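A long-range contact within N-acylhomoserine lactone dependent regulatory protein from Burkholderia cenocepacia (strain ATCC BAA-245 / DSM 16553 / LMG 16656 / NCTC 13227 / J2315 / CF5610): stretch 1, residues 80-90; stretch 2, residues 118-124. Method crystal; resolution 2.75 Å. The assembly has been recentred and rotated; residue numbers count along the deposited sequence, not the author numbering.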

# COMPACT_ATOMS: atom_id res chain seq x y z
N PRO A 80 -16.28 14.21 0.36
CA PRO A 80 -15.11 14.94 -0.14
C PRO A 80 -13.81 14.18 0.02
O PRO A 80 -12.92 14.31 -0.83
CB PRO A 80 -15.10 16.23 0.70
CG PRO A 80 -16.41 16.23 1.44
CD PRO A 80 -16.84 14.82 1.58
N ILE A 81 -13.68 13.39 1.08
CA ILE A 81 -12.47 12.59 1.27
C ILE A 81 -12.35 11.54 0.18
O ILE A 81 -11.27 11.34 -0.39
CB ILE A 81 -12.47 11.95 2.67
CG1 ILE A 81 -12.57 13.02 3.75
CG2 ILE A 81 -11.22 11.12 2.86
CD1 ILE A 81 -12.91 12.47 5.11
N ILE A 82 -13.45 10.87 -0.15
CA ILE A 82 -13.42 9.83 -1.18
C ILE A 82 -13.01 10.44 -2.51
O ILE A 82 -12.17 9.89 -3.24
CB ILE A 82 -14.77 9.12 -1.27
CG1 ILE A 82 -15.14 8.46 0.06
CG2 ILE A 82 -14.74 8.07 -2.38
CD1 ILE A 82 -14.19 7.39 0.50
N LYS A 83 -13.59 11.59 -2.86
CA LYS A 83 -13.26 12.24 -4.12
C LYS A 83 -11.79 12.61 -4.20
O LYS A 83 -11.20 12.61 -5.29
CB LYS A 83 -14.12 13.49 -4.32
CG LYS A 83 -15.63 13.27 -4.16
CD LYS A 83 -16.16 12.24 -5.15
CE LYS A 83 -17.68 12.09 -5.02
NZ LYS A 83 -18.40 13.37 -5.25
N ARG A 84 -11.16 12.90 -3.06
CA ARG A 84 -9.76 13.30 -3.04
C ARG A 84 -8.81 12.11 -3.06
O ARG A 84 -7.78 12.16 -3.74
CB ARG A 84 -9.48 14.19 -1.83
CG ARG A 84 -10.13 15.57 -1.94
CD ARG A 84 -9.73 16.48 -0.79
NE ARG A 84 -8.28 16.70 -0.74
CZ ARG A 84 -7.66 17.31 0.26
NH1 ARG A 84 -8.37 17.76 1.29
NH2 ARG A 84 -6.35 17.47 0.23
N VAL A 85 -9.14 11.03 -2.35
CA VAL A 85 -8.26 9.86 -2.37
C VAL A 85 -8.46 9.00 -3.61
O VAL A 85 -7.55 8.25 -3.99
CB VAL A 85 -8.46 8.98 -1.12
CG1 VAL A 85 -8.32 9.82 0.15
CG2 VAL A 85 -9.80 8.28 -1.16
N ALA A 86 -9.62 9.09 -4.26
CA ALA A 86 -9.85 8.26 -5.45
C ALA A 86 -9.11 8.80 -6.66
O ALA A 86 -8.83 8.04 -7.59
CB ALA A 86 -11.35 8.17 -5.75
N SER A 87 -8.79 10.09 -6.68
CA SER A 87 -8.19 10.70 -7.86
C SER A 87 -6.67 10.66 -7.84
O SER A 87 -6.05 10.70 -8.91
CB SER A 87 -8.66 12.15 -8.00
OG SER A 87 -8.34 12.90 -6.85
N GLN A 88 -6.06 10.59 -6.67
CA GLN A 88 -4.62 10.68 -6.50
C GLN A 88 -4.12 9.53 -5.64
O GLN A 88 -4.87 8.99 -4.81
CB GLN A 88 -4.24 12.02 -5.85
CG GLN A 88 -4.81 12.22 -4.46
CD GLN A 88 -3.74 12.54 -3.45
OE1 GLN A 88 -2.69 13.08 -3.80
NE2 GLN A 88 -3.98 12.18 -2.20
N PRO A 89 -2.85 9.13 -5.81
CA PRO A 89 -2.32 8.01 -5.03
C PRO A 89 -1.80 8.35 -3.65
O PRO A 89 -1.58 7.43 -2.85
CB PRO A 89 -1.16 7.49 -5.91
CG PRO A 89 -1.13 8.38 -7.14
CD PRO A 89 -1.89 9.62 -6.80
N ARG A 90 -1.59 9.63 -3.32
CA ARG A 90 -0.96 10.00 -2.06
C ARG A 90 -1.99 10.12 -0.94
O ARG A 90 -3.19 10.25 -1.20
CB ARG A 90 -0.19 11.31 -2.23
CG ARG A 90 0.88 11.21 -3.30
CD ARG A 90 1.70 12.47 -3.44
NE ARG A 90 2.19 12.95 -2.16
CZ ARG A 90 3.05 13.96 -2.02
NH1 ARG A 90 3.52 14.58 -3.09
NH2 ARG A 90 3.44 14.34 -0.81
N TRP A 118 -6.37 11.35 8.56
CA TRP A 118 -5.38 10.90 7.58
C TRP A 118 -6.06 9.80 6.78
O TRP A 118 -6.46 8.77 7.35
CB TRP A 118 -4.12 10.39 8.29
CG TRP A 118 -3.00 9.94 7.40
CD1 TRP A 118 -1.90 10.67 7.05
CD2 TRP A 118 -2.86 8.66 6.77
NE1 TRP A 118 -1.08 9.92 6.24
CE2 TRP A 118 -1.65 8.69 6.05
CE3 TRP A 118 -3.64 7.50 6.75
CZ2 TRP A 118 -1.20 7.59 5.30
CZ3 TRP A 118 -3.19 6.41 6.01
CH2 TRP A 118 -1.98 6.47 5.30
N SER A 119 -6.25 10.01 5.48
CA SER A 119 -6.97 9.06 4.65
C SER A 119 -6.15 8.65 3.44
O SER A 119 -5.52 9.50 2.79
CB SER A 119 -8.31 9.65 4.18
OG SER A 119 -9.21 9.80 5.26
N HIS A 120 -6.16 7.36 3.13
CA HIS A 120 -5.47 6.85 1.95
C HIS A 120 -6.32 5.80 1.24
O HIS A 120 -6.89 4.91 1.88
CB HIS A 120 -4.11 6.23 2.30
CG HIS A 120 -3.40 5.67 1.11
ND1 HIS A 120 -2.59 6.43 0.30
CD2 HIS A 120 -3.41 4.43 0.57
CE1 HIS A 120 -2.12 5.68 -0.68
NE2 HIS A 120 -2.60 4.46 -0.53
N GLY A 121 -6.39 5.90 -0.08
CA GLY A 121 -7.22 5.02 -0.89
C GLY A 121 -6.40 4.02 -1.69
O GLY A 121 -5.28 4.32 -2.13
N GLY A 122 -6.96 2.83 -1.88
CA GLY A 122 -6.28 1.78 -2.61
C GLY A 122 -7.25 1.00 -3.48
O GLY A 122 -8.44 0.86 -3.17
N TYR A 123 -6.73 0.48 -4.59
CA TYR A 123 -7.52 -0.26 -5.57
C TYR A 123 -7.10 -1.72 -5.60
O TYR A 123 -5.94 -2.05 -5.34
CB TYR A 123 -7.40 0.35 -6.98
CG TYR A 123 -8.04 1.70 -7.09
CD1 TYR A 123 -9.37 1.83 -7.46
CD2 TYR A 123 -7.32 2.86 -6.81
CE1 TYR A 123 -9.97 3.08 -7.56
CE2 TYR A 123 -7.90 4.11 -6.91
CZ TYR A 123 -9.23 4.21 -7.28
OH TYR A 123 -9.81 5.46 -7.38
N ASP A 124 -8.05 -2.59 -5.92
CA ASP A 124 -7.80 -4.02 -6.04
C ASP A 124 -7.98 -4.46 -7.49
O ASP A 124 -8.34 -3.67 -8.36
CB ASP A 124 -8.72 -4.80 -5.09
CG ASP A 124 -10.19 -4.70 -5.47
OD1 ASP A 124 -10.54 -3.86 -6.33
OD2 ASP A 124 -11.00 -5.44 -4.88
O HOH W 1 -5.42 5.97 -4.57
O HOH W 2 -5.07 7.98 -1.57

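A short helix in stretch 1 packs across the strand of stretch 2. The two axes come within 7.2 Å of each other, and their N-to-C directions differ by 54°, so the helix crosses the strand obliquely. The backbones are nearest where Val85 faces Gly121, with the two CA atoms 5.2 Å apart. The contact is modest, burying 351 Å² over both sides.

Val85 and Ser119 cover the most surface. Both CA-to-CB bonds point toward the other stretch. Val85 CG1 lies 4.0 Å from Ser119 CB and 3.9 Å from Ser119 O, which is ordinary van der Waals packing. One turn earlier, Ile81 CG2 reaches to 3.4 Å from Ser119 OG. That contact is not a hydrogen bond, since a methyl group offers no polar partner; the hydroxyl is satisfied elsewhere in the structure.

Gly121 has no side chain, and this lets the helix sit close. Val85 CB is 3.9 Å from Gly121 N. A CB on Gly121 would point toward the helix and lie only 3.0 Å from Val85 CG2, a tight fit.

His120 also covers much surface. Its CA-to-CB bond points away, but the ring end comes back to the loop after the helix. Arg90 C lies near the ring plane, 3.9 Å from His120 ND1.

One direct hydrogen bond joins the stretches. Tyr123 OH donates to Ala86 O at 2.8 Å, meeting a backbone carbonyl of stretch 1. Ala86 CB packs 3.5 Å from the same Tyr123 OH.

Water adds polar links. Water 2 accepts from Gly121 N at 2.9 Å and lies 3.0 Å from Arg90 O. Water 1 sits between two carbonyls, 3.1 Å from Gln88 O and 2.9 Å from Gly121 O.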